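Local coordinates for RNA-dependent RNA polymerase (Dera Ghazi Khan orthonairovirus, PDB 6DX2), which carries at its N-terminus a viral ovarian tumour (OTU) cysteine protease domain with deubiquitinase activity, and as a whole probably copies the viral RNA genome, at residues D7-Q12 / Y19-R24; E34-D39 / E53-W58; S46-L51 / R59-T64. One frame throughout, in Å; residues are numbered along the deposited sequence.

Contact 1: residues D7-Q12 / Y19-R24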
ATOM      1  N   ASP A   7      14.646  -0.168  -9.206  1.00 42.11           N
ATOM      2  CA  ASP A   7      15.408   0.007  -7.972  1.00 43.44           C
ATOM      3  C   ASP A   7      16.359   1.214  -8.022  1.00 49.62           C
ATOM      4  O   ASP A   7      16.977   1.520  -6.992  1.00 48.00           O
ATOM      5  CB  ASP A   7      16.189  -1.270  -7.623  1.00 45.22           C
ATOM      6  CG  ASP A   7      15.318  -2.304  -6.905  1.00 44.68           C
ATOM      7  OD1 ASP A   7      14.151  -2.027  -6.786  1.00 42.96           O
ATOM      8  OD2 ASP A   7      15.799  -3.342  -6.437  1.00 45.99           O
ATOM      9  N   ASP A   8      16.467   1.901  -9.164  1.00 45.98           N
ATOM     10  CA  ASP A   8      17.280   3.112  -9.281  1.00 51.25           C
ATOM     11  C   ASP A   8      16.450   4.383  -9.310  1.00 57.06           C
ATOM     12  O   ASP A   8      16.980   5.440  -9.649  1.00 51.77           O
ATOM     13  CB  ASP A   8      18.134   3.059 -10.531  1.00 57.97           C
ATOM     14  CG  ASP A   8      19.098   1.916 -10.515  1.00 65.06           C
ATOM     15  OD1 ASP A   8      19.787   1.723  -9.479  1.00 59.57           O
ATOM     16  OD2 ASP A   8      19.142   1.204 -11.536  1.00 65.43           O
ATOM     17  N   ILE A   9      15.152   4.292  -9.000  1.00 58.00           N
ATOM     18  CA  ILE A   9      14.309   5.476  -8.937  1.00 52.95           C
ATOM     19  C   ILE A   9      14.810   6.366  -7.816  1.00 49.78           C
ATOM     20  O   ILE A   9      15.308   5.881  -6.791  1.00 45.64           O
ATOM     21  CB  ILE A   9      12.836   5.094  -8.710  1.00 44.89           C
ATOM     22  CG1 ILE A   9      12.211   4.602 -10.007  1.00 51.24           C
ATOM     23  CG2 ILE A   9      11.969   6.274  -8.150  1.00 43.84           C
ATOM     24  CD1 ILE A   9      10.814   4.009  -9.797  1.00 44.55           C
ATOM     25  N   ASN A  10      14.628   7.678  -8.006  1.00 42.82           N
ATOM     26  CA  ASN A  10      14.950   8.700  -7.014  1.00 55.63           C
ATOM     27  C   ASN A  10      13.723   9.028  -6.150  1.00 53.23           C
ATOM     28  O   ASN A  10      12.723   9.573  -6.629  1.00 53.74           O
ATOM     29  CB  ASN A  10      15.495   9.931  -7.727  1.00 62.92           C
ATOM     30  CG  ASN A  10      16.853   9.660  -8.381  1.00 67.88           C
ATOM     31  OD1 ASN A  10      17.536   8.677  -8.046  1.00 60.74           O
ATOM     32  ND2 ASN A  10      17.249  10.527  -9.313  1.00 76.93           N
ATOM     33  N   TRP A  11      13.808   8.700  -4.869  1.00 39.25           N
ATOM     34  CA  TRP A  11      12.696   8.850  -3.939  1.00 38.06           C
ATOM     35  C   TRP A  11      12.984  10.049  -3.044  1.00 38.52           C
ATOM     36  O   TRP A  11      14.106  10.207  -2.567  1.00 42.63           O
ATOM     37  CB  TRP A  11      12.534   7.587  -3.086  1.00 38.50           C
ATOM     38  CG  TRP A  11      12.074   6.413  -3.891  1.00 37.91           C
ATOM     39  CD1 TRP A  11      12.818   5.382  -4.405  1.00 39.89           C
ATOM     40  CD2 TRP A  11      10.731   6.167  -4.273  1.00 36.05           C
ATOM     41  NE1 TRP A  11      12.000   4.497  -5.063  1.00 37.97           N
ATOM     42  CE2 TRP A  11      10.705   4.948  -4.981  1.00 36.28           C
ATOM     43  CE3 TRP A  11       9.550   6.841  -4.032  1.00 34.51           C
ATOM     44  CZ2 TRP A  11       9.535   4.413  -5.515  1.00 35.12           C
ATOM     45  CZ3 TRP A  11       8.346   6.300  -4.541  1.00 35.64           C
ATOM     46  CH2 TRP A  11       8.365   5.083  -5.285  1.00 34.29           C
ATOM     47  N   GLN A  12      11.988  10.891  -2.829  1.00 42.28           N
ATOM     48  CA  GLN A  12      12.256  12.077  -2.021  1.00 43.64           C
ATOM     49  C   GLN A  12      11.534  11.915  -0.694  1.00 37.24           C
ATOM     50  O   GLN A  12      10.309  11.744  -0.689  1.00 35.68           O
ATOM     51  CB  GLN A  12      11.772  13.331  -2.756  1.00 56.67           C
ATOM     52  CG  GLN A  12      12.093  14.648  -2.048  1.00 70.69           C
ATOM     53  CD  GLN A  12      13.450  14.640  -1.318  1.00 78.23           C
ATOM     54  OE1 GLN A  12      14.491  14.370  -1.917  1.00 70.25           O
ATOM     55  NE2 GLN A  12      13.433  14.958  -0.023  1.00 84.56           N
ATOM     56  N   TYR A  19       8.103   8.591   1.263  1.00 30.94           N
ATOM     57  CA  TYR A  19       8.819   9.035   0.088  1.00 30.15           C
ATOM     58  C   TYR A  19       7.876   9.251  -1.072  1.00 30.24           C
ATOM     59  O   TYR A  19       6.898   8.501  -1.264  1.00 31.72           O
ATOM     60  CB  TYR A  19       9.835   8.017  -0.360  1.00 29.72           C
ATOM     61  CG  TYR A  19      10.839   7.571   0.669  1.00 29.78           C
ATOM     62  CD1 TYR A  19      10.485   6.638   1.625  1.00 32.46           C
ATOM     63  CD2 TYR A  19      12.182   8.013   0.593  1.00 32.11           C
ATOM     64  CE1 TYR A  19      11.404   6.136   2.528  1.00 35.51           C
ATOM     65  CE2 TYR A  19      13.142   7.527   1.515  1.00 33.88           C
ATOM     66  CZ  TYR A  19      12.745   6.622   2.476  1.00 34.36           C
ATOM     67  OH  TYR A  19      13.622   6.051   3.348  1.00 35.01           O
ATOM     68  N   ASN A  20       8.225  10.234  -1.880  1.00 32.53           N
ATOM     69  CA  ASN A  20       7.478  10.490  -3.088  1.00 34.49           C
ATOM     70  C   ASN A  20       8.385  10.465  -4.314  1.00 34.42           C
ATOM     71  O   ASN A  20       9.599  10.735  -4.255  1.00 34.89           O
ATOM     72  CB  ASN A  20       6.720  11.828  -2.937  1.00 49.42           C
ATOM     73  CG  ASN A  20       5.353  11.633  -2.232  1.00 73.06           C
ATOM     74  OD1 ASN A  20       4.394  11.087  -2.827  1.00 76.61           O
ATOM     75  ND2 ASN A  20       5.267  12.048  -0.953  1.00 74.89           N
ATOM     76  N   SER A  21       7.780  10.081  -5.431  1.00 34.28           N
ATOM     77  CA  SER A  21       8.551  10.076  -6.656  1.00 35.13           C
ATOM     78  C   SER A  21       7.709  10.682  -7.760  1.00 49.60           C
ATOM     79  O   SER A  21       6.512  10.395  -7.877  1.00 48.95           O
ATOM     80  CB  SER A  21       9.010   8.676  -7.043  1.00 48.17           C
ATOM     81  OG  SER A  21       9.928   8.786  -8.131  1.00 59.08           O
ATOM     82  N   GLU A  22       8.365  11.545  -8.535  1.00 67.95           N
ATOM     83  CA  GLU A  22       7.786  12.252  -9.665  1.00 83.59           C
ATOM     84  C   GLU A  22       8.010  11.539 -10.985  1.00 77.49           C
ATOM     85  O   GLU A  22       7.387  11.914 -11.976  1.00 84.96           O
ATOM     86  CB  GLU A  22       8.383  13.662  -9.766  1.00 95.66           C
ATOM     87  CG  GLU A  22       8.244  14.514  -8.512  1.00100.95           C
ATOM     88  CD  GLU A  22       8.245  15.995  -8.831  1.00109.72           C
ATOM     89  OE1 GLU A  22       7.446  16.408  -9.700  1.00113.56           O
ATOM     90  OE2 GLU A  22       9.040  16.747  -8.224  1.00111.78           O
ATOM     91  N   GLN A  23       8.917  10.566 -11.026  1.00 68.96           N
ATOM     92  CA  GLN A  23       9.099   9.683 -12.169  1.00 73.71           C
ATOM     93  C   GLN A  23       7.756   9.337 -12.810  1.00 69.63           C
ATOM     94  O   GLN A  23       6.777   9.050 -12.124  1.00 68.58           O
ATOM     95  CB  GLN A  23       9.837   8.423 -11.691  1.00 80.56           C
ATOM     96  CG  GLN A  23       8.990   7.173 -11.449  1.00 88.34           C
ATOM     97  CD  GLN A  23       7.872   7.370 -10.432  1.00 92.36           C
ATOM     98  OE1 GLN A  23       7.890   8.307  -9.654  1.00 97.64           O
ATOM     99  NE2 GLN A  23       6.849   6.540 -10.513  1.00 95.24           N
ATOM    100  N   ARG A  24       7.670   9.447 -14.127  1.00 69.32           N
ATOM    101  CA  ARG A  24       6.428   9.087 -14.788  1.00 62.38           C
ATOM    102  C   ARG A  24       6.746   8.149 -15.943  1.00 69.11           C
ATOM    103  O   ARG A  24       7.486   8.516 -16.862  1.00 65.45           O
ATOM    104  CB  ARG A  24       5.657  10.321 -15.255  1.00 70.95           C
ATOM    105  CG  ARG A  24       5.390  11.354 -14.169  1.00 78.41           C
ATOM    106  CD  ARG A  24       4.517  10.839 -13.021  1.00 87.59           C
ATOM    107  NE  ARG A  24       4.450  11.801 -11.918  1.00 96.16           N
ATOM    108  CZ  ARG A  24       4.680  11.515 -10.634  1.00 99.83           C
ATOM    109  NH1 ARG A  24       5.001  10.280 -10.264  1.00 99.52           N
ATOM    110  NH2 ARG A  24       4.590  12.474  -9.715  1.00 97.15           N
TER

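Contact 2: residues E34-D39 / E53-W58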
ATOM      1  N   GLU A  34      -1.812  -8.184 -11.417  1.00 39.41           N
ATOM      2  CA  GLU A  34      -2.644  -9.305 -11.050  1.00 38.88           C
ATOM      3  C   GLU A  34      -4.045  -8.823 -10.675  1.00 43.12           C
ATOM      4  O   GLU A  34      -4.208  -7.790 -10.038  1.00 46.58           O
ATOM      5  CB  GLU A  34      -2.034 -10.099  -9.890  1.00 58.59           C
ATOM      6  CG  GLU A  34      -2.988 -11.159  -9.306  1.00 66.35           C
ATOM      7  CD  GLU A  34      -2.998 -12.449 -10.109  1.00 78.23           C
ATOM      8  OE1 GLU A  34      -3.825 -13.338  -9.809  1.00 82.74           O
ATOM      9  OE2 GLU A  34      -2.170 -12.581 -11.036  1.00 81.08           O
ATOM     10  N   LYS A  35      -5.055  -9.574 -11.091  1.00 46.61           N
ATOM     11  CA  LYS A  35      -6.451  -9.240 -10.846  1.00 51.14           C
ATOM     12  C   LYS A  35      -6.900  -9.715  -9.458  1.00 46.37           C
ATOM     13  O   LYS A  35      -6.671 -10.877  -9.106  1.00 46.77           O
ATOM     14  CB  LYS A  35      -7.294  -9.931 -11.915  1.00 57.06           C
ATOM     15  CG  LYS A  35      -7.133 -11.468 -11.867  1.00 68.79           C
ATOM     16  CD  LYS A  35      -7.501 -12.165 -13.172  1.00 75.42           C
ATOM     17  CE  LYS A  35      -6.287 -12.842 -13.818  1.00 78.60           C
ATOM     18  NZ  LYS A  35      -6.476 -13.080 -15.291  1.00 79.08           N
ATOM     19  N   VAL A  36      -7.509  -8.828  -8.662  1.00 40.28           N
ATOM     20  CA  VAL A  36      -8.182  -9.269  -7.440  1.00 33.52           C
ATOM     21  C   VAL A  36      -9.625  -8.773  -7.496  1.00 35.25           C
ATOM     22  O   VAL A  36      -9.940  -7.807  -8.215  1.00 40.58           O
ATOM     23  CB  VAL A  36      -7.496  -8.751  -6.152  1.00 36.84           C
ATOM     24  CG1 VAL A  36      -6.062  -9.221  -6.052  1.00 40.27           C
ATOM     25  CG2 VAL A  36      -7.629  -7.242  -6.050  1.00 37.08           C
ATOM     26  N   PRO A  37     -10.504  -9.396  -6.742  1.00 34.59           N
ATOM     27  CA  PRO A  37     -11.931  -9.012  -6.814  1.00 40.74           C
ATOM     28  C   PRO A  37     -12.127  -7.552  -6.429  1.00 47.83           C
ATOM     29  O   PRO A  37     -11.523  -7.057  -5.474  1.00 42.06           O
ATOM     30  CB  PRO A  37     -12.613  -9.954  -5.811  1.00 37.76           C
ATOM     31  CG  PRO A  37     -11.743 -11.153  -5.788  1.00 43.77           C
ATOM     32  CD  PRO A  37     -10.313 -10.580  -5.878  1.00 34.83           C
ATOM     33  N   GLY A  38     -12.992  -6.865  -7.172  1.00 46.60           N
ATOM     34  CA  GLY A  38     -13.079  -5.422  -7.040  1.00 45.80           C
ATOM     35  C   GLY A  38     -13.982  -4.854  -5.959  1.00 49.86           C
ATOM     36  O   GLY A  38     -14.509  -3.748  -6.104  1.00 62.10           O
ATOM     37  N   ASP A  39     -14.146  -5.535  -4.857  1.00 37.60           N
ATOM     38  CA  ASP A  39     -14.937  -4.953  -3.792  1.00 35.89           C
ATOM     39  C   ASP A  39     -14.041  -4.109  -2.879  1.00 34.54           C
ATOM     40  O   ASP A  39     -12.831  -3.970  -3.096  1.00 35.21           O
ATOM     41  CB  ASP A  39     -15.653  -6.012  -2.964  1.00 36.90           C
ATOM     42  CG  ASP A  39     -14.690  -7.016  -2.304  1.00 41.83           C
ATOM     43  OD1 ASP A  39     -13.705  -6.591  -1.664  1.00 36.94           O
ATOM     44  OD2 ASP A  39     -14.941  -8.253  -2.378  1.00 41.40           O
ATOM     45  N   GLU A  53       0.508 -15.256  -1.922  1.00 38.21           N
ATOM     46  CA  GLU A  53       0.034 -15.805  -3.197  1.00 40.34           C
ATOM     47  C   GLU A  53      -1.356 -16.390  -3.042  1.00 46.73           C
ATOM     48  O   GLU A  53      -1.722 -17.373  -3.687  1.00 45.56           O
ATOM     49  CB  GLU A  53       1.014 -16.843  -3.776  1.00 49.27           C
ATOM     50  CG  GLU A  53       2.399 -16.268  -4.091  1.00 60.61           C
ATOM     51  CD  GLU A  53       2.473 -15.424  -5.392  1.00 74.19           C
ATOM     52  OE1 GLU A  53       3.371 -14.556  -5.467  1.00 78.91           O
ATOM     53  OE2 GLU A  53       1.677 -15.620  -6.341  1.00 77.28           O
ATOM     54  N   SER A  54      -2.144 -15.768  -2.175  1.00 41.70           N
ATOM     55  CA  SER A  54      -3.488 -16.210  -1.890  1.00 38.20           C
ATOM     56  C   SER A  54      -4.220 -15.010  -1.316  1.00 37.25           C
ATOM     57  O   SER A  54      -3.597 -14.114  -0.752  1.00 34.81           O
ATOM     58  CB  SER A  54      -3.483 -17.369  -0.897  1.00 46.02           C
ATOM     59  OG  SER A  54      -4.751 -17.519  -0.293  1.00 52.97           O
ATOM     60  N   LEU A  55      -5.555 -15.011  -1.462  1.00 44.29           N
ATOM     61  CA  LEU A  55      -6.369 -13.940  -0.917  1.00 39.76           C
ATOM     62  C   LEU A  55      -6.856 -14.240   0.490  1.00 45.10           C
ATOM     63  O   LEU A  55      -7.421 -13.351   1.151  1.00 40.27           O
ATOM     64  CB  LEU A  55      -7.587 -13.689  -1.823  1.00 39.20           C
ATOM     65  CG  LEU A  55      -7.302 -13.347  -3.275  1.00 45.54           C
ATOM     66  CD1 LEU A  55      -8.542 -12.886  -3.972  1.00 44.81           C
ATOM     67  CD2 LEU A  55      -6.211 -12.257  -3.367  1.00 41.27           C
ATOM     68  N   SER A  56      -6.640 -15.462   0.959  1.00 40.35           N
ATOM     69  CA  SER A  56      -7.358 -15.920   2.143  1.00 49.57           C
ATOM     70  C   SER A  56      -6.882 -15.271   3.432  1.00 45.00           C
ATOM     71  O   SER A  56      -7.581 -15.414   4.447  1.00 47.89           O
ATOM     72  CB  SER A  56      -7.245 -17.434   2.272  1.00 56.75           C
ATOM     73  OG  SER A  56      -5.917 -17.814   2.565  1.00 62.18           O
ATOM     74  N   GLU A  57      -5.725 -14.597   3.421  1.00 43.00           N
ATOM     75  CA  GLU A  57      -5.135 -13.968   4.593  1.00 37.27           C
ATOM     76  C   GLU A  57      -5.530 -12.499   4.757  1.00 33.46           C
ATOM     77  O   GLU A  57      -5.012 -11.815   5.645  1.00 37.58           O
ATOM     78  CB  GLU A  57      -3.619 -14.105   4.532  1.00 37.68           C
ATOM     79  CG  GLU A  57      -3.163 -15.532   4.728  1.00 45.02           C
ATOM     80  CD  GLU A  57      -3.134 -16.353   3.441  1.00 51.13           C
ATOM     81  OE1 GLU A  57      -3.461 -15.819   2.359  1.00 48.04           O
ATOM     82  OE2 GLU A  57      -2.795 -17.557   3.511  1.00 55.50           O
ATOM     83  N   TRP A  58      -6.497 -12.030   3.967  1.00 37.17           N
ATOM     84  CA  TRP A  58      -6.775 -10.598   3.932  1.00 33.33           C
ATOM     85  C   TRP A  58      -7.318 -10.087   5.260  1.00 35.75           C
ATOM     86  O   TRP A  58      -6.981  -8.976   5.686  1.00 36.32           O
ATOM     87  CB  TRP A  58      -7.749 -10.305   2.780  1.00 34.48           C
ATOM     88  CG  TRP A  58      -9.160 -10.733   3.000  1.00 41.23           C
ATOM     89  CD1 TRP A  58      -9.705 -11.945   2.678  1.00 34.38           C
ATOM     90  CD2 TRP A  58     -10.226  -9.939   3.520  1.00 35.68           C
ATOM     91  NE1 TRP A  58     -11.028 -11.968   3.003  1.00 40.90           N
ATOM     92  CE2 TRP A  58     -11.379 -10.741   3.506  1.00 36.65           C
ATOM     93  CE3 TRP A  58     -10.314  -8.622   3.989  1.00 37.50           C
ATOM     94  CZ2 TRP A  58     -12.633 -10.290   3.979  1.00 44.12           C
ATOM     95  CZ3 TRP A  58     -11.546  -8.171   4.461  1.00 39.45           C
ATOM     96  CH2 TRP A  58     -12.699  -9.015   4.438  1.00 42.44           C
TER

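Contact 3: residues S46-L51 / R59-T64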
ATOM      1  N   SER A  46      -5.089  -7.392  -2.084  1.00 28.20           N
ATOM      2  CA  SER A  46      -3.874  -7.171  -2.844  1.00 29.44           C
ATOM      3  C   SER A  46      -2.649  -7.454  -1.997  1.00 30.75           C
ATOM      4  O   SER A  46      -1.695  -8.110  -2.476  1.00 28.06           O
ATOM      5  CB  SER A  46      -3.864  -5.748  -3.372  1.00 28.90           C
ATOM      6  OG  SER A  46      -4.843  -5.584  -4.380  1.00 31.18           O
ATOM      7  N   VAL A  47      -2.634  -6.926  -0.771  1.00 29.55           N
ATOM      8  CA  VAL A  47      -1.517  -7.180   0.137  1.00 28.13           C
ATOM      9  C   VAL A  47      -1.423  -8.666   0.449  1.00 30.64           C
ATOM     10  O   VAL A  47      -0.332  -9.252   0.406  1.00 30.27           O
ATOM     11  CB  VAL A  47      -1.690  -6.349   1.413  1.00 29.97           C
ATOM     12  CG1 VAL A  47      -0.710  -6.857   2.506  1.00 40.34           C
ATOM     13  CG2 VAL A  47      -1.428  -4.917   1.022  1.00 30.34           C
ATOM     14  N   SER A  48      -2.583  -9.327   0.675  1.00 28.97           N
ATOM     15  CA  SER A  48      -2.540 -10.754   0.939  1.00 27.42           C
ATOM     16  C   SER A  48      -1.960 -11.500  -0.276  1.00 33.65           C
ATOM     17  O   SER A  48      -1.159 -12.427  -0.128  1.00 30.32           O
ATOM     18  CB  SER A  48      -3.945 -11.283   1.263  1.00 31.06           C
ATOM     19  OG  SER A  48      -3.937 -12.671   1.592  1.00 34.03           O
ATOM     20  N   PHE A  49      -2.369 -11.109  -1.486  1.00 28.11           N
ATOM     21  CA  PHE A  49      -1.840 -11.794  -2.667  1.00 30.69           C
ATOM     22  C   PHE A  49      -0.324 -11.706  -2.715  1.00 30.49           C
ATOM     23  O   PHE A  49       0.349 -12.705  -3.033  1.00 32.78           O
ATOM     24  CB  PHE A  49      -2.409 -11.203  -3.960  1.00 31.87           C
ATOM     25  CG  PHE A  49      -1.935 -11.979  -5.195  1.00 36.95           C
ATOM     26  CD1 PHE A  49      -2.459 -13.220  -5.475  1.00 44.92           C
ATOM     27  CD2 PHE A  49      -0.884 -11.500  -5.960  1.00 35.93           C
ATOM     28  CE1 PHE A  49      -2.019 -13.973  -6.596  1.00 49.27           C
ATOM     29  CE2 PHE A  49      -0.428 -12.240  -7.057  1.00 43.32           C
ATOM     30  CZ  PHE A  49      -1.009 -13.471  -7.362  1.00 51.08           C
ATOM     31  N   LEU A  50       0.212 -10.516  -2.433  1.00 30.22           N
ATOM     32  CA  LEU A  50       1.656 -10.314  -2.534  1.00 30.75           C
ATOM     33  C   LEU A  50       2.415 -11.006  -1.416  1.00 32.34           C
ATOM     34  O   LEU A  50       3.571 -11.418  -1.635  1.00 36.56           O
ATOM     35  CB  LEU A  50       1.972  -8.836  -2.565  1.00 28.41           C
ATOM     36  CG  LEU A  50       1.508  -8.176  -3.873  1.00 28.49           C
ATOM     37  CD1 LEU A  50       1.676  -6.699  -3.767  1.00 31.48           C
ATOM     38  CD2 LEU A  50       2.305  -8.694  -5.116  1.00 33.58           C
ATOM     39  N   LEU A  51       1.824 -11.145  -0.229  1.00 31.91           N
ATOM     40  CA  LEU A  51       2.546 -11.813   0.859  1.00 35.72           C
ATOM     41  C   LEU A  51       2.409 -13.331   0.814  1.00 39.62           C
ATOM     42  O   LEU A  51       3.375 -14.038   1.122  1.00 41.10           O
ATOM     43  CB  LEU A  51       2.063 -11.321   2.209  1.00 33.42           C
ATOM     44  CG  LEU A  51       2.261  -9.849   2.444  1.00 31.26           C
ATOM     45  CD1 LEU A  51       1.573  -9.464   3.758  1.00 33.86           C
ATOM     46  CD2 LEU A  51       3.806  -9.497   2.549  1.00 33.32           C
ATOM     47  N   ARG A  59      -8.140 -10.890   5.955  1.00 37.14           N
ATOM     48  CA  ARG A  59      -8.623 -10.447   7.261  1.00 33.88           C
ATOM     49  C   ARG A  59      -7.515 -10.446   8.311  1.00 40.48           C
ATOM     50  O   ARG A  59      -7.496  -9.583   9.194  1.00 39.04           O
ATOM     51  CB  ARG A  59      -9.779 -11.332   7.753  1.00 37.45           C
ATOM     52  CG  ARG A  59     -10.954 -11.514   6.763  1.00 43.60           C
ATOM     53  CD  ARG A  59     -12.214 -12.149   7.432  1.00 51.77           C
ATOM     54  NE  ARG A  59     -12.974 -11.066   8.050  1.00 70.06           N
ATOM     55  CZ  ARG A  59     -14.114 -10.565   7.574  1.00 79.02           C
ATOM     56  NH1 ARG A  59     -14.690 -11.082   6.486  1.00 80.71           N
ATOM     57  NH2 ARG A  59     -14.698  -9.559   8.210  1.00 83.00           N
ATOM     58  N   SER A  60      -6.599 -11.408   8.263  1.00 41.40           N
ATOM     59  CA  SER A  60      -5.554 -11.409   9.281  1.00 40.16           C
ATOM     60  C   SER A  60      -4.591 -10.247   9.091  1.00 38.55           C
ATOM     61  O   SER A  60      -3.985  -9.782  10.064  1.00 44.11           O
ATOM     62  CB  SER A  60      -4.822 -12.744   9.274  1.00 50.43           C
ATOM     63  OG  SER A  60      -4.157 -12.895   8.054  1.00 55.69           O
ATOM     64  N   ILE A  61      -4.457  -9.750   7.872  1.00 34.72           N
ATOM     65  CA  ILE A  61      -3.656  -8.547   7.659  1.00 41.64           C
ATOM     66  C   ILE A  61      -4.284  -7.361   8.373  1.00 38.13           C
ATOM     67  O   ILE A  61      -3.590  -6.556   8.998  1.00 32.77           O
ATOM     68  CB  ILE A  61      -3.506  -8.282   6.160  1.00 39.43           C
ATOM     69  CG1 ILE A  61      -2.531  -9.315   5.594  1.00 40.86           C
ATOM     70  CG2 ILE A  61      -3.038  -6.878   5.920  1.00 38.52           C
ATOM     71  CD1 ILE A  61      -2.852  -9.620   4.201  1.00 44.39           C
ATOM     72  N   LYS A  62      -5.616  -7.243   8.285  1.00 38.14           N
ATOM     73  CA  LYS A  62      -6.330  -6.237   9.070  1.00 39.67           C
ATOM     74  C   LYS A  62      -6.041  -6.374  10.550  1.00 37.10           C
ATOM     75  O   LYS A  62      -5.964  -5.371  11.262  1.00 39.67           O
ATOM     76  CB  LYS A  62      -7.850  -6.345   8.856  1.00 40.14           C
ATOM     77  CG  LYS A  62      -8.268  -5.805   7.475  1.00 41.95           C
ATOM     78  CD  LYS A  62      -9.789  -5.832   7.386  1.00 44.21           C
ATOM     79  CE  LYS A  62     -10.259  -4.634   6.638  1.00 39.16           C
ATOM     80  NZ  LYS A  62     -11.718  -4.517   6.679  1.00 34.92           N
ATOM     81  N   ASN A  63      -5.993  -7.619  11.061  1.00 36.29           N
ATOM     82  CA  ASN A  63      -5.766  -7.793  12.493  1.00 37.42           C
ATOM     83  C   ASN A  63      -4.373  -7.328  12.884  1.00 36.17           C
ATOM     84  O   ASN A  63      -4.183  -6.759  13.968  1.00 38.56           O
ATOM     85  CB  ASN A  63      -5.986  -9.256  12.891  1.00 43.84           C
ATOM     86  CG  ASN A  63      -7.457  -9.652  12.813  1.00 49.56           C
ATOM     87  OD1 ASN A  63      -8.327  -8.802  12.935  1.00 49.25           O
ATOM     88  ND2 ASN A  63      -7.733 -10.937  12.619  1.00 50.26           N
ATOM     89  N   THR A  64      -3.400  -7.553  11.994  1.00 35.56           N
ATOM     90  CA  THR A  64      -2.045  -7.075  12.211  1.00 38.24           C
ATOM     91  C   THR A  64      -2.012  -5.555  12.250  1.00 35.53           C
ATOM     92  O   THR A  64      -1.406  -4.964  13.155  1.00 35.79           O
ATOM     93  CB  THR A  64      -1.136  -7.630  11.115  1.00 37.45           C
ATOM     94  OG1 THR A  64      -1.042  -9.049  11.291  1.00 37.69           O
ATOM     95  CG2 THR A  64       0.229  -7.027  11.261  1.00 42.77           C
TER

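Contact 1: residues D7-Q12 / Y19-R24
Ile9 is the first residue of 7-12 to meet the other segment. Its CG2, set anti to the backbone N (the CG1 branch has chi1 -78°), lies against Ser21, with Ile9 CG2 to Ser21 OG at 3.2 Å. The longer branch of the same isoleucine runs on to the aliphatic part of Gln23, where Ile9 CD1 stands 4.0 Å from Gln23 CG, and beyond that pair Trp119 touches both side chains. Asn10 turns its amide outward and offers its backbone instead: Asn10 O and Ser21 OG are 3.3 Å apart, a possible but unsettled hydrogen bond.

Trp11 is the hub. Ser21 CB sits over one face of the indole in a CH-pi contact, 3.8 Å from the centroid of the six-membered ring, and Ile9 CG2 lies above that same face by the NE1-CE2 bond of the five-membered ring. At the root of the side chain, Trp11 CB packs against Tyr19 CD2 at 3.7 Å. Both aromatic rings make cation-pi contacts with Lys132.

The two segments meet at a beta hairpin of strands 12-13 and 18-21, with 7-11 the approach to its first strand. The hairpin ends the mixed sheet of the domain; other nairovirus OTU domains likewise carry added strands near the N-terminus. Strand 18-21 is bonded on its other side to strand 127-133, which supplies Lys132 and Ala130.

At Gln12 the loop becomes strand and forms an antiparallel hydrogen-bonded pair with Asn20. Gln12 N donates to Asn20 O over 2.8 Å, nearly straight at 164° and in the carbonyl plane; Asn20 N returns to Gln12 O over 2.8 Å. The carbonyl oxygen of Gln12 also receives a CA-H...O contact from Tyr19 CA.

Contact 2: residues E34-D39 / E53-W58
Leu55 points its forked end at two consecutive residues, Val36 and Pro37, one methyl for each. The two segments flank helix 42-52 of the OTU fold: segment 34-39 leads into it from edge strand 31-33, whereas the loop 53-58 leaves it and turns into helix 58-71, so this small apolar contact joins the chain before the helix to the chain after it.

Leu55 and Pro37 reach toward each other tip to tip. Leu55 CD1 comes to 3.5 Å from Pro37 CD, tighter than usual for two carbons, while CG of the proline ring stays a little farther off. Against Val36 the leucine crosses at a slant, and the touch is lighter, with Leu55 CD2 at 4.1 Å from Val36 CG1. That valine methyl lies beside the backbone N, anti to the carbonyl carbon (chi1 -60°), which turns it to the leucine. Val36 is buried, with Ser46 and Pro153 packed on it.

Farther along, Asp39 caps Asn41 N and bonds Tyr45 OH, at the start of the Asp-Gly-Asn-Cys sequence that in OTU proteases generally bears the nucleophilic cysteine. Tyr45 also meets Pro37, and stacks edge-to-face with Trp58.

The base of Leu55 is held by its own loop. A type I turn runs from Leu55 to Trp58, closed by Trp58 N to Leu55 O at 3.2 Å, and Glu57 takes the N-cap position of the following helix. Directly before Leu55, Ser54 forms an ST turn: Ser56 N donates to Ser54 OG over 3.1 Å at 172°.

Contact 3: residues S46-L51 / R59-T64
Ile61 holds CG1 anti to its carbonyl carbon (chi1 -73°) and extends the branch onward with chi2 150°, which carries CD1 out to the flank of helix 46-51; Val47 has CG1 anti to its backbone N, turned to meet it. The methyl settles on the backbone itself, Ile61 CD1 lying 3.5 Å from Ser48 CA. Val47 flanks it, CG1 to Ile61 CD1 at 3.9 Å, and one turn on, Leu51 CD1 stands more loosely at 4.4 Å from Ile61 CD1. A single side chain of one helix is thus received by three residues of the preceding helix.

Consecutive helices of the OTU domain meet here nearly at right angles, with segment axes 9.8 Å apart and crossing at 100°, so the shared surface is small. Leu108 of helix 102-112 touches both Val47 and Ile61 and extends the apolar core.

Ser48 gives its carbon atoms to Ile61 while its hydroxyl serves the loop between the helices: OG bonds Ser54 O, and Glu57 N donates weakly to it. No hydrogen bond crosses between the two helical segments, so their adhesion rests on dispersion and the burial of methyl groups.

Contacts 2 and 3 form one neighbourhood, with centres 9 Å apart and segments that alternate along the chain. Helix 42-52 supplies one side of contact 3 and connects the two loops of contact 2; the Ser48 hydroxyl ties them directly, and Glu34 packs on Phe49. Cys42, probably the nucleophile by analogy with other OTU proteases, opens this helix, which puts contact 2 in the loops at either end of the helix that probably carries the nucleophile, and contact 3 on that helix. Contact 1 lies across the chain's centre, 27 Å from contact 2 and 25 Å from contact 3 between centres, at the far edge of the sheet.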